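Local coordinates for putative branched-chain amino acid ABC transporter, periplasmic branched-chain amino acid-binding protein (Pseudomonas protegens Pf-5, PDB 4RU0) that probably serves as the periplasmic solute-binding component of an ABC importer, capturing branched-chain amino acids or related small molecules for uptake, at residues R96-L101 / E125-P130; Q170-F175 / P235-L240. All blocks are in the same frame, centred on the assembly; numbering follows the deposited sequence.

Contact 1 (R96-L101 / E125-P130); sequences RFKNGL and EVDKIP
K98 and D127 meet through a long, loose salt bridge, NZ to OD2 at 3.6 Å, which joins the ends of two neighbouring helices. The approach is as much alkyl as ionic: the lysine chain, extended beyond CG, crosses the aspartate at about a right angle, and its CD lies 3.4 Å from the same OD2. With chi1 at 74°, CG sits between the backbone N and the carbonyl carbon, which sends the extended chain across the carboxylate. Each charge has a second partner in helix 87-97, since NZ also pairs with E95 and OD2 accepts a hydrogen bond from Y94. I129 supplies the aliphatic packing: its CD1 lies 3.6 Å from K98 CB and also rests against the carbonyl oxygen of K98. With an alanine here, the CB contact with I129 would probably persist, but D127 and E95 would lose their shared cation. Both partners sit in backbone turns: a type I turn runs from F97 to G100, closed by G100 N to F97 O at 2.8 Å, while positive-phi K128 ends helix 114-126 in a Schellman motif. The arrangement thus joins the C-terminal exits of two successive helices in a periplasmic binding protein fold.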
loop_
_atom_site.group_PDB
_atom_site.type_symbol
_atom_site.label_atom_id
_atom_site.label_comp_id
_atom_site.label_asym_id
_atom_site.label_seq_id
_atom_site.Cartn_x
_atom_site.Cartn_y
_atom_site.Cartn_z
ATOM N N ARG A 96 -21.964 8.781 4.475
ATOM C CA ARG A 96 -23.020 7.809 4.712
ATOM C C ARG A 96 -22.626 6.847 5.836
ATOM O O ARG A 96 -23.458 6.450 6.647
ATOM C CB ARG A 96 -23.337 7.039 3.431
ATOM C CG ARG A 96 -23.967 5.664 3.659
ATOM C CD ARG A 96 -25.016 5.320 2.607
ATOM N NE ARG A 96 -24.525 5.447 1.237
ATOM C CZ ARG A 96 -24.737 6.511 0.462
ATOM N NH1 ARG A 96 -25.429 7.549 0.924
ATOM N NH2 ARG A 96 -24.251 6.544 -0.776
ATOM N N PHE A 97 -21.341 6.511 5.895
ATOM C CA PHE A 97 -20.851 5.482 6.802
ATOM C C PHE A 97 -20.342 5.997 8.147
ATOM O O PHE A 97 -20.336 5.251 9.126
ATOM C CB PHE A 97 -19.728 4.690 6.126
ATOM C CG PHE A 97 -20.212 3.664 5.146
ATOM C CD1 PHE A 97 -21.520 3.206 5.190
ATOM C CD2 PHE A 97 -19.354 3.149 4.184
ATOM C CE1 PHE A 97 -21.969 2.255 4.292
ATOM C CE2 PHE A 97 -19.793 2.193 3.282
ATOM C CZ PHE A 97 -21.104 1.748 3.337
ATOM N N LYS A 98 -19.916 7.257 8.203
ATOM C CA LYS A 98 -19.216 7.762 9.386
ATOM C C LYS A 98 -20.030 7.644 10.686
ATOM O O LYS A 98 -19.467 7.708 11.781
ATOM C CB LYS A 98 -18.795 9.218 9.177
ATOM C CG LYS A 98 -19.930 10.219 9.257
ATOM C CD LYS A 98 -19.406 11.649 9.244
ATOM C CE LYS A 98 -20.529 12.654 9.484
ATOM N NZ LYS A 98 -20.059 14.053 9.296
ATOM N N ASN A 99 -21.342 7.465 10.573
ATOM C CA ASN A 99 -22.175 7.357 11.762
ATOM C C ASN A 99 -22.538 5.918 12.109
ATOM O O ASN A 99 -23.186 5.668 13.125
ATOM C CB ASN A 99 -23.440 8.190 11.593
ATOM C CG ASN A 99 -23.163 9.671 11.659
ATOM O OD1 ASN A 99 -22.544 10.155 12.609
ATOM N ND2 ASN A 99 -23.594 10.399 10.637
ATOM N N GLY A 100 -22.114 4.979 11.267
ATOM C CA GLY A 100 -22.336 3.569 11.517
ATOM C C GLY A 100 -23.393 2.963 10.616
ATOM O O GLY A 100 -23.922 3.638 9.736
ATOM N N LEU A 101 -23.695 1.684 10.831
ATOM C CA LEU A 101 -24.738 0.997 10.070
ATOM C C LEU A 101 -25.718 0.284 10.995
ATOM O O LEU A 101 -25.370 -0.717 11.624
ATOM C CB LEU A 101 -24.132 -0.010 9.088
ATOM C CG LEU A 101 -25.157 -0.892 8.364
ATOM C CD1 LEU A 101 -26.085 -0.049 7.497
ATOM C CD2 LEU A 101 -24.486 -1.982 7.538
ATOM N N GLU A 125 -10.357 14.060 10.764
ATOM C CA GLU A 125 -9.787 14.474 12.041
ATOM C C GLU A 125 -10.867 15.054 12.953
ATOM O O GLU A 125 -10.929 14.722 14.139
ATOM C CB GLU A 125 -8.666 15.493 11.825
ATOM C CG GLU A 125 -7.993 15.953 13.110
ATOM C CD GLU A 125 -6.612 16.550 12.870
ATOM O OE1 GLU A 125 -6.042 16.334 11.774
ATOM O OE2 GLU A 125 -6.092 17.233 13.779
ATOM N N VAL A 126 -11.724 15.905 12.390
ATOM C CA VAL A 126 -12.827 16.503 13.145
ATOM C C VAL A 126 -13.803 15.445 13.657
ATOM O O VAL A 126 -14.317 15.552 14.771
ATOM C CB VAL A 126 -13.602 17.528 12.296
ATOM C CG1 VAL A 126 -14.767 18.110 13.081
ATOM C CG2 VAL A 126 -12.675 18.634 11.827
ATOM N N ASP A 127 -14.054 14.419 12.847
ATOM C CA ASP A 127 -15.023 13.379 13.206
ATOM C C ASP A 127 -14.392 12.292 14.063
ATOM O O ASP A 127 -15.064 11.350 14.471
ATOM C CB ASP A 127 -15.638 12.741 11.953
ATOM C CG ASP A 127 -16.318 13.755 11.047
ATOM O OD1 ASP A 127 -16.624 14.877 11.509
ATOM O OD2 ASP A 127 -16.558 13.419 9.870
ATOM N N LYS A 128 -13.096 12.432 14.320
ATOM C CA LYS A 128 -12.314 11.432 15.048
ATOM C C LYS A 128 -12.481 10.027 14.451
ATOM O O LYS A 128 -12.790 9.056 15.155
ATOM C CB LYS A 128 -12.686 11.454 16.534
ATOM C CG LYS A 128 -12.328 12.783 17.201
ATOM C CD LYS A 128 -12.733 12.832 18.664
ATOM C CE LYS A 128 -12.267 14.127 19.310
ATOM N NZ LYS A 128 -12.697 14.218 20.731
ATOM N N ILE A 129 -12.268 9.935 13.141
ATOM C CA ILE A 129 -12.301 8.662 12.439
ATOM C C ILE A 129 -10.983 8.416 11.704
ATOM O O ILE A 129 -10.612 9.172 10.809
ATOM C CB ILE A 129 -13.463 8.597 11.444
ATOM C CG1 ILE A 129 -14.790 8.749 12.184
ATOM C CG2 ILE A 129 -13.420 7.288 10.671
ATOM C CD1 ILE A 129 -16.000 8.435 11.348
ATOM N N PRO A 130 -10.269 7.351 12.091
ATOM C CA PRO A 130 -8.967 7.047 11.493
ATOM C C PRO A 130 -9.095 6.682 10.022
ATOM O O PRO A 130 -9.873 5.795 9.675
ATOM C CB PRO A 130 -8.469 5.843 12.306
ATOM C CG PRO A 130 -9.380 5.741 13.488
ATOM C CD PRO A 130 -10.680 6.335 13.068
#

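Contact 2 (Q170-F175 / P235-L240)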
loop_
_atom_site.group_PDB
_atom_site.type_symbol
_atom_site.label_atom_id
_atom_site.label_comp_id
_atom_site.label_asym_id
_atom_site.label_seq_id
_atom_site.Cartn_x
_atom_site.Cartn_y
_atom_site.Cartn_z
ATOM N N GLN A 170 22.130 -4.170 -2.142
ATOM C CA GLN A 170 22.242 -5.604 -1.916
ATOM C C GLN A 170 22.665 -6.284 -3.218
ATOM O O GLN A 170 23.477 -7.207 -3.215
ATOM C CB GLN A 170 20.914 -6.159 -1.399
ATOM C CG GLN A 170 20.843 -7.669 -1.238
ATOM C CD GLN A 170 19.632 -8.095 -0.414
ATOM O OE1 GLN A 170 19.490 -7.699 0.745
ATOM N NE2 GLN A 170 18.752 -8.895 -1.010
ATOM N N ARG A 171 22.131 -5.793 -4.330
ATOM C CA ARG A 171 22.446 -6.329 -5.651
ATOM C C ARG A 171 23.832 -5.931 -6.154
ATOM O O ARG A 171 24.438 -6.659 -6.942
ATOM C CB ARG A 171 21.395 -5.878 -6.668
ATOM C CG ARG A 171 20.100 -6.645 -6.588
ATOM C CD ARG A 171 20.254 -8.059 -7.118
ATOM N NE ARG A 171 19.148 -8.376 -8.014
ATOM C CZ ARG A 171 19.245 -8.408 -9.337
ATOM N NH1 ARG A 171 20.410 -8.171 -9.922
ATOM N NH2 ARG A 171 18.178 -8.689 -10.074
ATOM N N GLU A 172 24.326 -4.777 -5.711
ATOM C CA GLU A 172 25.628 -4.284 -6.153
ATOM C C GLU A 172 26.773 -4.764 -5.260
ATOM O O GLU A 172 27.937 -4.589 -5.600
ATOM C CB GLU A 172 25.635 -2.755 -6.206
ATOM C CG GLU A 172 24.664 -2.155 -7.209
ATOM C CD GLU A 172 25.036 -2.463 -8.644
ATOM O OE1 GLU A 172 26.239 -2.682 -8.922
ATOM O OE2 GLU A 172 24.124 -2.480 -9.499
ATOM N N GLY A 173 26.438 -5.356 -4.119
ATOM C CA GLY A 173 27.441 -5.904 -3.223
ATOM C C GLY A 173 27.762 -5.052 -2.010
ATOM O O GLY A 173 28.765 -5.278 -1.332
ATOM N N GLY A 174 26.909 -4.075 -1.725
ATOM C CA GLY A 174 27.102 -3.223 -0.566
ATOM C C GLY A 174 26.914 -1.758 -0.896
ATOM O O GLY A 174 26.983 -1.361 -2.059
ATOM N N PHE A 175 26.682 -0.951 0.132
ATOM C CA PHE A 175 26.411 0.469 -0.052
ATOM C C PHE A 175 27.608 1.220 -0.638
ATOM O O PHE A 175 27.445 2.266 -1.268
ATOM C CB PHE A 175 25.985 1.095 1.277
ATOM C CG PHE A 175 24.588 0.718 1.699
ATOM C CD1 PHE A 175 23.493 1.383 1.175
ATOM C CD2 PHE A 175 24.372 -0.299 2.614
ATOM C CE1 PHE A 175 22.206 1.043 1.555
ATOM C CE2 PHE A 175 23.089 -0.644 3.001
ATOM C CZ PHE A 175 21.999 0.033 2.473
ATOM N N PRO A 235 21.806 4.002 -17.454
ATOM C CA PRO A 235 21.857 3.826 -15.999
ATOM C C PRO A 235 21.879 2.348 -15.630
ATOM O O PRO A 235 21.466 1.512 -16.435
ATOM C CB PRO A 235 20.565 4.490 -15.520
ATOM C CG PRO A 235 19.618 4.272 -16.651
ATOM C CD PRO A 235 20.467 4.427 -17.902
ATOM N N ASP A 236 22.365 2.041 -14.429
ATOM C CA ASP A 236 22.452 0.663 -13.956
ATOM C C ASP A 236 21.077 0.133 -13.585
ATOM O O ASP A 236 20.811 -1.055 -13.720
ATOM C CB ASP A 236 23.395 0.566 -12.753
ATOM C CG ASP A 236 24.787 1.105 -13.060
ATOM O OD1 ASP A 236 25.040 2.306 -12.806
ATOM O OD2 ASP A 236 25.627 0.331 -13.563
ATOM N N TRP A 237 20.201 1.021 -13.122
ATOM C CA TRP A 237 18.843 0.636 -12.736
ATOM C C TRP A 237 17.816 1.699 -13.117
ATOM O O TRP A 237 18.121 2.893 -13.133
ATOM C CB TRP A 237 18.766 0.372 -11.230
ATOM C CG TRP A 237 19.625 -0.766 -10.788
ATOM C CD1 TRP A 237 20.926 -0.697 -10.381
ATOM C CD2 TRP A 237 19.252 -2.146 -10.711
ATOM N NE1 TRP A 237 21.389 -1.949 -10.058
ATOM C CE2 TRP A 237 20.384 -2.858 -10.252
ATOM C CE3 TRP A 237 18.075 -2.853 -10.988
ATOM C CZ2 TRP A 237 20.371 -4.243 -10.057
ATOM C CZ3 TRP A 237 18.063 -4.235 -10.796
ATOM C CH2 TRP A 237 19.205 -4.913 -10.334
ATOM N N VAL A 238 16.599 1.258 -13.424
ATOM C CA VAL A 238 15.482 2.181 -13.570
ATOM C C VAL A 238 14.413 1.907 -12.514
ATOM O O VAL A 238 13.884 0.796 -12.406
ATOM C CB VAL A 238 14.841 2.104 -14.971
ATOM C CG1 VAL A 238 13.561 2.940 -15.015
ATOM C CG2 VAL A 238 15.825 2.589 -16.030
ATOM N N PHE A 239 14.136 2.930 -11.715
ATOM C CA PHE A 239 13.053 2.922 -10.747
ATOM C C PHE A 239 11.795 3.405 -11.478
ATOM O O PHE A 239 11.661 4.592 -11.775
ATOM C CB PHE A 239 13.402 3.826 -9.561
ATOM C CG PHE A 239 12.470 3.700 -8.377
ATOM C CD1 PHE A 239 11.552 2.660 -8.287
ATOM C CD2 PHE A 239 12.522 4.631 -7.351
ATOM C CE1 PHE A 239 10.698 2.555 -7.190
ATOM C CE2 PHE A 239 11.676 4.530 -6.253
ATOM C CZ PHE A 239 10.759 3.485 -6.174
ATOM N N LEU A 240 10.888 2.485 -11.787
ATOM C CA LEU A 240 9.741 2.817 -12.620
ATOM C C LEU A 240 8.537 3.218 -11.782
ATOM O O LEU A 240 7.875 2.370 -11.185
ATOM C CB LEU A 240 9.374 1.641 -13.522
ATOM C CG LEU A 240 8.275 1.946 -14.531
ATOM C CD1 LEU A 240 8.734 3.038 -15.479
ATOM C CD2 LEU A 240 7.854 0.696 -15.294
#
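W237 gives its indole N-H to E172 in the only hydrogen bond between residues 170-175 and 235-240. The bond from NE1 to OE2 measures 2.8 Å and is nearly straight, 168° at the hydrogen. OE2 receives it on its anti lone pair and lies close to the indole plane, whereas the carboxylate stands 86° to the ring. A bend at chi2 brings the glutamate round to NE1. Its other oxygen, OE1, forms a salt bridge with K181, so the carboxylate is held at both oxygens, which probably favours its charged form and fixes its rotation. The second interaction is van der Waals packing at the benzene edge of the indole. CH2 of W237 points into one face of the R171 guanidinium, 3.5 Å from NH1, with the two planes 81° apart; this is edge against face, not a cation-pi stack. Nearer the backbone, R171 CB touches W237 CZ2 at 3.9 Å, and Y167 binds the arginine NE. I168 and L287 also pack on the buried tryptophan. The result is a helix laid against the mixed beta-sheet, its C-terminal turn joined to an inner strand with parallel neighbours, as in the alpha/beta lobes of type I periplasmic binding proteins.

Together the two contacts illustrate how one chain can join helix ends to their surroundings by different chemistry. Contact 1 sets helix end against helix end, contact 2 helix end against strand. Their centres are 44 Å apart and their nearest atoms about 26 Å, on opposite sides of the chain's centre, and contact 1 closes along the sequence before contact 2 opens. Neither includes Y41, Y192, W243 or W269, which line the pocket holding the polyether ligand. The fold nevertheless links contact 2 to that pocket, since strand 237-241 runs on toward W243, and the neighbouring strand 182-188 leads in sequence to Y192.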